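Local coordinates for protein beta-glucosidase (Saccharopolyspora erythraea D, PDB 5M6G) that probably hydrolyses terminal, non-reducing beta-D-glucosyl residues with release of beta-D-glucose, as a beta-glucosidase of glycosyl hydrolase family 3, at residues F197-S201 with P595-G599; L583-R589 with D603-G609; D188-Y194 with S540-L544. All coordinates share one frame; numbering follows the deposited sequence.

Contact 1. Residues F197-S201 with P595-G599. With MG (magnesium ion), chain D.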
loop_
_atom_site.group_PDB
_atom_site.type_symbol
_atom_site.label_atom_id
_atom_site.label_comp_id
_atom_site.label_asym_id
_atom_site.label_seq_id
_atom_site.Cartn_x
_atom_site.Cartn_y
_atom_site.Cartn_z
ATOM N N PHE A 197 1.783 -8.373 -2.999
ATOM C CA PHE A 197 2.191 -9.500 -2.174
ATOM C C PHE A 197 2.914 -10.589 -2.965
ATOM O O PHE A 197 3.575 -11.444 -2.364
ATOM C CB PHE A 197 0.982 -10.105 -1.481
ATOM C CG PHE A 197 0.387 -9.227 -0.431
ATOM C CD1 PHE A 197 1.062 -9.004 0.761
ATOM C CD2 PHE A 197 -0.862 -8.645 -0.622
ATOM C CE1 PHE A 197 0.500 -8.200 1.766
ATOM C CE2 PHE A 197 -1.432 -7.852 0.367
ATOM C CZ PHE A 197 -0.743 -7.621 1.564
ATOM N N GLY A 198 2.807 -10.604 -4.281
ATOM C CA GLY A 198 3.538 -11.611 -5.029
ATOM C C GLY A 198 2.986 -11.764 -6.424
ATOM O O GLY A 198 1.944 -11.215 -6.778
ATOM N N GLU A 199 3.718 -12.537 -7.225
ATOM C CA GLU A 199 3.367 -12.722 -8.626
ATOM C C GLU A 199 2.288 -13.773 -8.838
ATOM O O GLU A 199 1.758 -13.876 -9.950
ATOM C CB GLU A 199 4.611 -13.111 -9.432
ATOM C CG GLU A 199 5.028 -14.550 -9.218
ATOM C CD GLU A 199 6.339 -14.897 -9.907
ATOM O OE1 GLU A 199 7.083 -13.965 -10.282
ATOM O OE2 GLU A 199 6.621 -16.103 -10.064
ATOM N N LYS A 200 1.969 -14.575 -7.826
ATOM C CA LYS A 200 0.980 -15.635 -7.958
ATOM C C LYS A 200 -0.301 -15.233 -7.251
ATOM O O LYS A 200 -0.266 -14.695 -6.141
ATOM C CB LYS A 200 1.493 -16.955 -7.389
ATOM C CG LYS A 200 2.704 -17.491 -8.128
ATOM C CD LYS A 200 3.208 -18.779 -7.507
ATOM C CE LYS A 200 2.276 -19.936 -7.781
ATOM N NZ LYS A 200 2.713 -20.664 -8.992
ATOM N N SER A 201 -1.435 -15.499 -7.905
ATOM C CA SER A 201 -2.723 -15.166 -7.306
ATOM C C SER A 201 -2.874 -15.765 -5.912
ATOM O O SER A 201 -3.526 -15.161 -5.058
ATOM C CB SER A 201 -3.865 -15.640 -8.213
ATOM O OG SER A 201 -3.862 -17.047 -8.276
ATOM N N PRO A 595 8.691 -9.982 -18.752
ATOM C CA PRO A 595 8.194 -10.477 -17.458
ATOM C C PRO A 595 8.532 -11.950 -17.220
ATOM O O PRO A 595 8.405 -12.753 -18.152
ATOM C CB PRO A 595 6.680 -10.289 -17.578
ATOM C CG PRO A 595 6.423 -10.462 -19.069
ATOM C CD PRO A 595 7.593 -9.782 -19.722
ATOM N N ILE A 596 8.962 -12.310 -16.008
ATOM C CA ILE A 596 9.256 -13.700 -15.676
ATOM C C ILE A 596 8.371 -14.118 -14.514
ATOM O O ILE A 596 8.253 -13.397 -13.512
ATOM C CB ILE A 596 10.750 -13.921 -15.363
ATOM C CG1 ILE A 596 11.020 -15.415 -15.142
ATOM C CG2 ILE A 596 11.214 -13.056 -14.180
ATOM C CD1 ILE A 596 12.500 -15.794 -15.185
ATOM N N ASN A 597 7.726 -15.270 -14.654
ATOM C CA ASN A 597 6.774 -15.711 -13.653
ATOM C C ASN A 597 6.791 -17.223 -13.567
ATOM O O ASN A 597 7.055 -17.917 -14.554
ATOM C CB ASN A 597 5.359 -15.222 -13.967
ATOM C CG ASN A 597 5.253 -13.724 -13.917
ATOM O OD1 ASN A 597 5.168 -13.145 -12.841
ATOM N ND2 ASN A 597 5.262 -13.081 -15.083
ATOM N N ASP A 598 6.497 -17.713 -12.369
ATOM C CA ASP A 598 6.458 -19.140 -12.096
ATOM C C ASP A 598 5.616 -19.861 -13.141
ATOM O O ASP A 598 4.497 -19.441 -13.454
ATOM C CB ASP A 598 5.887 -19.368 -10.695
ATOM C CG ASP A 598 6.198 -20.742 -10.155
ATOM O OD1 ASP A 598 7.345 -21.188 -10.317
ATOM O OD2 ASP A 598 5.292 -21.372 -9.570
ATOM N N GLY A 599 6.186 -20.923 -13.713
ATOM C CA GLY A 599 5.495 -21.736 -14.684
ATOM C C GLY A 599 5.583 -21.262 -16.116
ATOM O O GLY A 599 5.019 -21.922 -16.999
HETATM MG MG MG D . 7.203 -12.368 -11.725
HETATM O O HOH W 1 6.511 -10.364 -11.116
HETATM O O HOH W 2 9.325 -11.726 -11.170
#
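The carboxylate of E199 and the amide of N597 meet at a magnesium ion with their planes 60° apart. Above the carboxylate plane, 48° out of it, comes the backbone N of D598, which donates a 2.8 Å hydrogen bond to E199 OE2. The same OE2 is hydrogen-bonded by T586 OG1, so this oxygen is gripped twice. The other oxygen, E199 OE1, binds the magnesium at 2.2 Å. N597 gives OD1 to the metal at 2.4 Å, and its ND2 donates to the carbonyl of R186, which fixes how the amide is turned. I596 O and two waters complete the ligands present. The three protein oxygens crowd together because the metal draws them in; E199 OE1 and N597 OD1 are 3.3 Å apart.

Beside the site, K200 NZ makes a 2.7 Å salt bridge to D598 OD2, on the anti lone pair of that oxygen. The D598 chi1 of -162° sets CG beside the carbonyl carbon and brings OD2 to K200 NZ. K200 is also the N-cap of helix 201-206. This is a magnesium site shared between the N-terminal and C-terminal family regions, with a salt bridge alongside.

Contact 2. Residues L583-R589 with D603-G609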
loop_
_atom_site.group_PDB
_atom_site.type_symbol
_atom_site.label_atom_id
_atom_site.label_comp_id
_atom_site.label_asym_id
_atom_site.label_seq_id
_atom_site.Cartn_x
_atom_site.Cartn_y
_atom_site.Cartn_z
ATOM N N LEU A 583 10.874 -16.537 -1.717
ATOM C CA LEU A 583 10.659 -15.574 -2.788
ATOM C C LEU A 583 9.194 -15.500 -3.203
ATOM O O LEU A 583 8.608 -16.528 -3.583
ATOM C CB LEU A 583 11.505 -15.913 -4.008
ATOM C CG LEU A 583 12.989 -15.553 -3.934
ATOM C CD1 LEU A 583 13.622 -15.678 -5.322
ATOM C CD2 LEU A 583 13.190 -14.148 -3.376
ATOM N N PRO A 584 8.577 -14.318 -3.161
ATOM C CA PRO A 584 7.224 -14.146 -3.700
ATOM C C PRO A 584 7.187 -13.784 -5.177
ATOM O O PRO A 584 6.101 -13.794 -5.772
ATOM C CB PRO A 584 6.682 -12.988 -2.844
ATOM C CG PRO A 584 7.910 -12.141 -2.608
ATOM C CD PRO A 584 9.038 -13.133 -2.406
ATOM N N MET A 585 8.327 -13.414 -5.765
ATOM C CA MET A 585 8.468 -13.202 -7.201
ATOM C C MET A 585 9.611 -14.075 -7.697
ATOM O O MET A 585 10.575 -14.324 -6.967
ATOM C CB MET A 585 8.772 -11.727 -7.571
ATOM C CG MET A 585 7.581 -10.747 -7.601
ATOM S SD MET A 585 6.894 -10.480 -5.964
ATOM C CE MET A 585 5.835 -9.033 -6.161
ATOM N N THR A 586 9.498 -14.533 -8.941
ATOM C CA THR A 586 10.593 -15.244 -9.587
ATOM C C THR A 586 11.736 -14.274 -9.889
ATOM O O THR A 586 11.511 -13.168 -10.385
ATOM C CB THR A 586 10.085 -15.903 -10.873
ATOM O OG1 THR A 586 9.105 -16.900 -10.549
ATOM C CG2 THR A 586 11.213 -16.557 -11.626
ATOM N N TRP A 587 12.969 -14.680 -9.595
ATOM C CA TRP A 587 14.121 -13.785 -9.694
ATOM C C TRP A 587 14.855 -14.010 -11.014
ATOM O O TRP A 587 15.372 -15.107 -11.260
ATOM C CB TRP A 587 15.066 -13.992 -8.512
ATOM C CG TRP A 587 16.013 -12.854 -8.292
ATOM C CD1 TRP A 587 16.962 -12.389 -9.163
ATOM C CD2 TRP A 587 16.115 -12.039 -7.113
ATOM N NE1 TRP A 587 17.647 -11.328 -8.595
ATOM C CE2 TRP A 587 17.141 -11.095 -7.340
ATOM C CE3 TRP A 587 15.434 -12.014 -5.890
ATOM C CZ2 TRP A 587 17.496 -10.136 -6.394
ATOM C CZ3 TRP A 587 15.796 -11.056 -4.946
ATOM C CH2 TRP A 587 16.815 -10.137 -5.203
ATOM N N MET A 588 14.968 -12.953 -11.817
ATOM C CA MET A 588 15.473 -13.055 -13.185
ATOM C C MET A 588 16.952 -13.461 -13.242
ATOM O O MET A 588 17.767 -13.064 -12.400
ATOM C CB MET A 588 15.298 -11.713 -13.900
ATOM C CG MET A 588 16.280 -10.639 -13.401
ATOM S SD MET A 588 15.896 -8.953 -13.866
ATOM C CE MET A 588 15.011 -8.390 -12.405
ATOM N N ARG A 589 17.300 -14.257 -14.271
ATOM C CA ARG A 589 18.699 -14.392 -14.672
ATOM C C ARG A 589 19.150 -13.179 -15.465
ATOM O O ARG A 589 20.345 -12.870 -15.513
ATOM C CB ARG A 589 18.925 -15.635 -15.544
ATOM C CG ARG A 589 19.004 -16.939 -14.804
ATOM C CD ARG A 589 19.457 -18.078 -15.731
ATOM N NE ARG A 589 19.255 -19.361 -15.073
ATOM C CZ ARG A 589 20.065 -19.860 -14.149
ATOM N NH1 ARG A 589 21.145 -19.182 -13.766
ATOM N NH2 ARG A 589 19.787 -21.032 -13.595
ATOM N N ASP A 603 14.101 -20.055 -17.328
ATOM C CA ASP A 603 15.019 -20.576 -16.325
ATOM C C ASP A 603 15.471 -19.426 -15.428
ATOM O O ASP A 603 16.302 -18.611 -15.859
ATOM C CB ASP A 603 16.220 -21.231 -17.001
ATOM C CG ASP A 603 17.061 -22.061 -16.044
ATOM O OD1 ASP A 603 17.147 -21.711 -14.855
ATOM O OD2 ASP A 603 17.642 -23.078 -16.488
ATOM N N PRO A 604 14.984 -19.322 -14.196
ATOM C CA PRO A 604 15.307 -18.158 -13.373
ATOM C C PRO A 604 16.602 -18.346 -12.591
ATOM O O PRO A 604 17.097 -19.458 -12.410
ATOM C CB PRO A 604 14.107 -18.084 -12.417
ATOM C CG PRO A 604 13.806 -19.522 -12.147
ATOM C CD PRO A 604 14.078 -20.246 -13.488
ATOM N N LEU A 605 17.144 -17.218 -12.116
ATOM C CA LEU A 605 18.252 -17.279 -11.164
ATOM C C LEU A 605 17.813 -17.956 -9.869
ATOM O O LEU A 605 18.500 -18.849 -9.361
ATOM C CB LEU A 605 18.786 -15.873 -10.879
ATOM C CG LEU A 605 20.007 -15.804 -9.961
ATOM C CD1 LEU A 605 21.206 -16.496 -10.633
ATOM C CD2 LEU A 605 20.345 -14.362 -9.613
ATOM N N PHE A 606 16.667 -17.532 -9.315
ATOM C CA PHE A 606 16.028 -18.173 -8.170
ATOM C C PHE A 606 14.538 -18.314 -8.462
ATOM O O PHE A 606 13.888 -17.322 -8.840
ATOM C CB PHE A 606 16.210 -17.364 -6.864
ATOM C CG PHE A 606 17.631 -17.003 -6.550
ATOM C CD1 PHE A 606 18.509 -17.951 -6.062
ATOM C CD2 PHE A 606 18.077 -15.700 -6.712
ATOM C CE1 PHE A 606 19.823 -17.611 -5.757
ATOM C CE2 PHE A 606 19.392 -15.353 -6.404
ATOM C CZ PHE A 606 20.261 -16.314 -5.941
ATOM N N PRO A 607 13.945 -19.488 -8.255
ATOM C CA PRO A 607 12.515 -19.659 -8.530
ATOM C C PRO A 607 11.644 -19.104 -7.411
ATOM O O PRO A 607 12.081 -18.891 -6.278
ATOM C CB PRO A 607 12.352 -21.177 -8.621
ATOM C CG PRO A 607 13.387 -21.691 -7.629
ATOM C CD PRO A 607 14.555 -20.716 -7.711
ATOM N N HIS A 608 10.381 -18.886 -7.763
ATOM C CA HIS A 608 9.350 -18.573 -6.783
ATOM C C HIS A 608 9.368 -19.603 -5.660
ATOM O O HIS A 608 9.520 -20.797 -5.901
ATOM C CB HIS A 608 7.987 -18.560 -7.483
ATOM C CG HIS A 608 6.862 -18.104 -6.613
ATOM N ND1 HIS A 608 6.282 -18.914 -5.662
ATOM C CD2 HIS A 608 6.214 -16.916 -6.545
ATOM C CE1 HIS A 608 5.329 -18.243 -5.039
ATOM N NE2 HIS A 608 5.260 -17.032 -5.563
ATOM N N GLY A 609 9.248 -19.136 -4.421
ATOM C CA GLY A 609 9.259 -20.032 -3.285
ATOM C C GLY A 609 10.630 -20.409 -2.766
ATOM O O GLY A 609 10.714 -21.144 -1.778
HETATM O O HOH W 3 9.632 -19.480 -10.393
#
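At W587 the pairing of the two segments is irregular: L605 and F606 both face this one residue. W587 N donates to F606 O at 2.9 Å. In return, W587 O takes two weak hydrogen bonds, from F606 N and L605 N.

The side chains of L605 and F606 both run alongside W587, pointing the same way. The F606 ring turns its edge to the indole face in a T-shaped stack, with planes at 88° and CD2 of F606 3.9 Å from CG of W587. L605 CD2 packs near CD1 of the indole. A chi1 of -161° swings the W587 ring beside its own carbonyl carbon and alongside F606. On the flank of F606, L583 CD1 lies 3.5 Å from F606 CB. Strands 414-418 and 555-560 pack against this apolar group.

One end of the contact is ionic. The extended R589 brings NH2 to D603 OD1 at 3.0 Å, and NE adds a weak bond to the same oxygen. This oxygen lies in the guanidinium plane, but the carboxylate is turned 71° to it. P604 O sits over one guanidinium face.

At the other end, G609 N donates to L583 O at 2.8 Å. L583 O also lies over the centre of the H608 imidazole. A water joins T586 OG1, to which it donates, and H608 N. T586 OG1 also bonds E199, and H608 NE2 meets N203. Methyl CG2 of T586 presses tightly on P604 CB, at 3.4 Å. The pattern is a classic beta bulge on a single antiparallel bridge, joining two parts of the irregular chain after helix 567-573 in the C-terminal family region.

Contact 3. Residues D188-Y194 with S540-L544. With SOR (sorbitol), chain L.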
loop_
_atom_site.group_PDB
_atom_site.type_symbol
_atom_site.label_atom_id
_atom_site.label_comp_id
_atom_site.label_asym_id
_atom_site.label_seq_id
_atom_site.Cartn_x
_atom_site.Cartn_y
_atom_site.Cartn_z
ATOM N N ASP A 188 8.407 -7.083 -13.176
ATOM C CA ASP A 188 9.176 -6.383 -12.151
ATOM C C ASP A 188 9.546 -4.958 -12.546
ATOM O O ASP A 188 9.951 -4.180 -11.685
ATOM C CB ASP A 188 10.448 -7.180 -11.826
ATOM C CG ASP A 188 10.157 -8.441 -11.047
ATOM O OD1 ASP A 188 9.002 -8.608 -10.591
ATOM O OD2 ASP A 188 11.089 -9.255 -10.875
ATOM N N ARG A 189 9.434 -4.600 -13.825
ATOM C CA ARG A 189 9.697 -3.222 -14.219
ATOM C C ARG A 189 8.704 -2.244 -13.607
ATOM O O ARG A 189 8.984 -1.040 -13.564
ATOM C CB ARG A 189 9.659 -3.115 -15.742
ATOM C CG ARG A 189 10.882 -3.732 -16.389
ATOM C CD ARG A 189 10.751 -3.756 -17.887
ATOM N NE ARG A 189 9.857 -4.821 -18.316
ATOM C CZ ARG A 189 9.727 -5.221 -19.580
ATOM N NH1 ARG A 189 10.440 -4.641 -20.537
ATOM N NH2 ARG A 189 8.877 -6.193 -19.887
ATOM N N TRP A 190 7.553 -2.739 -13.155
ATOM C CA TRP A 190 6.497 -1.896 -12.607
ATOM C C TRP A 190 6.948 -1.187 -11.336
ATOM O O TRP A 190 7.501 -1.807 -10.426
ATOM C CB TRP A 190 5.276 -2.755 -12.308
ATOM C CG TRP A 190 4.027 -1.989 -12.000
ATOM C CD1 TRP A 190 3.676 -0.747 -12.466
ATOM C CD2 TRP A 190 2.934 -2.435 -11.186
ATOM N NE1 TRP A 190 2.433 -0.396 -11.988
ATOM C CE2 TRP A 190 1.953 -1.414 -11.203
ATOM C CE3 TRP A 190 2.686 -3.601 -10.446
ATOM C CZ2 TRP A 190 0.748 -1.521 -10.504
ATOM C CZ3 TRP A 190 1.480 -3.701 -9.744
ATOM C CH2 TRP A 190 0.529 -2.669 -9.785
ATOM N N GLY A 191 6.680 0.115 -11.266
ATOM C CA GLY A 191 7.016 0.888 -10.089
ATOM C C GLY A 191 6.215 0.546 -8.848
ATOM O O GLY A 191 6.536 1.058 -7.771
ATOM N N ARG A 192 5.183 -0.291 -8.963
ATOM C CA ARG A 192 4.406 -0.701 -7.800
ATOM C C ARG A 192 4.588 -2.180 -7.477
ATOM O O ARG A 192 3.794 -2.751 -6.717
ATOM C CB ARG A 192 2.924 -0.369 -8.006
ATOM C CG ARG A 192 2.707 0.993 -8.631
ATOM C CD ARG A 192 1.257 1.456 -8.483
ATOM N NE ARG A 192 0.936 1.834 -7.113
ATOM C CZ ARG A 192 -0.139 2.547 -6.772
ATOM N NH1 ARG A 192 -0.988 2.950 -7.714
ATOM N NH2 ARG A 192 -0.367 2.862 -5.499
ATOM N N THR A 193 5.621 -2.816 -8.040
ATOM C CA THR A 193 5.885 -4.213 -7.721
ATOM C C THR A 193 5.967 -4.429 -6.211
ATOM O O THR A 193 5.509 -5.456 -5.699
ATOM C CB THR A 193 7.179 -4.667 -8.405
ATOM O OG1 THR A 193 7.006 -4.607 -9.828
ATOM C CG2 THR A 193 7.546 -6.098 -8.001
ATOM N N TYR A 194 6.527 -3.462 -5.478
ATOM C CA TYR A 194 6.682 -3.651 -4.038
ATOM C C TYR A 194 5.360 -3.560 -3.300
ATOM O O TYR A 194 5.271 -4.012 -2.154
ATOM C CB TYR A 194 7.667 -2.638 -3.448
ATOM C CG TYR A 194 7.215 -1.181 -3.379
ATOM C CD1 TYR A 194 6.406 -0.710 -2.335
ATOM C CD2 TYR A 194 7.647 -0.270 -4.323
ATOM C CE1 TYR A 194 6.030 0.634 -2.270
ATOM C CE2 TYR A 194 7.275 1.057 -4.269
ATOM C CZ TYR A 194 6.473 1.505 -3.240
ATOM O OH TYR A 194 6.127 2.834 -3.202
ATOM N N SER A 540 15.260 -3.244 -1.586
ATOM C CA SER A 540 14.698 -2.968 -2.900
ATOM C C SER A 540 13.223 -3.319 -2.895
ATOM O O SER A 540 12.758 -4.093 -2.060
ATOM C CB SER A 540 15.412 -3.776 -3.988
ATOM O OG SER A 540 15.177 -5.165 -3.813
ATOM N N GLY A 541 12.501 -2.779 -3.870
ATOM C CA GLY A 541 11.098 -3.116 -4.013
ATOM C C GLY A 541 10.794 -4.306 -4.900
ATOM O O GLY A 541 9.620 -4.598 -5.154
ATOM N N ARG A 542 11.808 -5.033 -5.348
ATOM C CA ARG A 542 11.621 -6.037 -6.386
ATOM C C ARG A 542 12.937 -6.776 -6.566
ATOM O O ARG A 542 13.975 -6.291 -6.100
ATOM C CB ARG A 542 11.216 -5.370 -7.694
ATOM C CG ARG A 542 12.167 -4.237 -8.061
ATOM C CD ARG A 542 11.682 -3.450 -9.265
ATOM N NE ARG A 542 11.983 -2.034 -9.094
ATOM C CZ ARG A 542 11.479 -1.056 -9.839
ATOM N NH1 ARG A 542 10.630 -1.331 -10.839
ATOM N NH2 ARG A 542 11.804 0.201 -9.566
ATOM N N PRO A 543 12.950 -7.923 -7.239
ATOM C CA PRO A 543 14.231 -8.493 -7.672
ATOM C C PRO A 543 15.022 -7.462 -8.466
ATOM O O PRO A 543 14.454 -6.622 -9.170
ATOM C CB PRO A 543 13.815 -9.685 -8.547
ATOM C CG PRO A 543 12.438 -10.056 -8.035
ATOM C CD PRO A 543 11.796 -8.736 -7.680
ATOM N N LEU A 544 16.346 -7.516 -8.320
ATOM C CA LEU A 544 17.264 -6.697 -9.096
ATOM C C LEU A 544 18.152 -7.607 -9.932
ATOM O O LEU A 544 18.386 -8.765 -9.577
ATOM C CB LEU A 544 18.132 -5.803 -8.193
ATOM C CG LEU A 544 17.395 -4.799 -7.315
ATOM C CD1 LEU A 544 18.416 -3.966 -6.513
ATOM C CD2 LEU A 544 16.460 -3.901 -8.133
HETATM C C1 SOR L . -3.559 4.397 -5.223
HETATM C C2 SOR L . -3.586 5.461 -4.140
HETATM C C3 SOR L . -3.622 6.836 -4.800
HETATM C C4 SOR L . -3.293 7.937 -3.795
HETATM C C5 SOR L . -2.770 9.215 -4.457
HETATM C C6 SOR L . -2.144 10.089 -3.374
HETATM O O1 SOR L . -2.998 3.204 -4.733
HETATM O O2 SOR L . -4.727 5.280 -3.320
HETATM O O3 SOR L . -4.907 7.040 -5.325
HETATM O O4 SOR L . -4.439 8.238 -3.024
HETATM O O5 SOR L . -1.821 8.939 -5.479
HETATM O O6 SOR L . -1.307 11.069 -3.951
#
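R542 NH1 donates to D188 O at 3.0 Å in a nearly straight bond (172°), lying in both the guanidinium and the carbonyl planes. A weak second bond runs from NH1 to R189 O. R542 CG sits between the backbone N and the carbonyl carbon (chi1 51°), and the chain bends at chi3, which brings NH1 to these carbonyls. R542 NE is salt-bridged to E500, and NH2 donates to the carbonyl of G508.

A lysine in place of R542 would probably leave the carbonyl of D188 or G508, or the carboxylate of E500, without a mate, because one amine could not serve them all.

The loop that R542 grips is a type I turn from W190 to T193. W190 O takes two hydrogen bonds from T193, from OG1 at 2.9 Å and from the backbone N at 3.2 Å, both from the same face of the carbonyl plane. T193 CG2 packs on R542 CB at 3.8 Å. D188 OD2 lies 3.2 Å from P543 CG, with CD nearly as close; the side chains cross at about a right angle. Y194 sets its CB 3.3 Å from G541 O. R192 CB lies over the W190 ring, and R192 NH2 donates to O1 of the bound sorbitol at 2.8 Å. The R542 loop, from the C-terminal family region, thus backs a turn that supplies an arginine to the sorbitol pocket, the probable sugar-binding site of this family 3 enzyme.

The contacts cluster on one side of the chain's centre. Contact 1 lies about 9 Å from contact 2 and about 12 Å from contact 3, centre to centre; contacts 2 and 3 are about 13 Å apart. D188-Y194 and F197-S201 share the loop between strand 176-177 and helix 201-206. S540-L544 follows strand 534-539 of the mixed sheet, and the other three segments come after helix 567-573. The segments of contact 1 alternate with those of contacts 2 and 3; contact 3 closes before contact 2 opens. Contacts 1 and 3 join the N-terminal and C-terminal family regions, one at a magnesium site and the other beside the sorbitol pocket; contact 2, wholly C-terminal, packs against both.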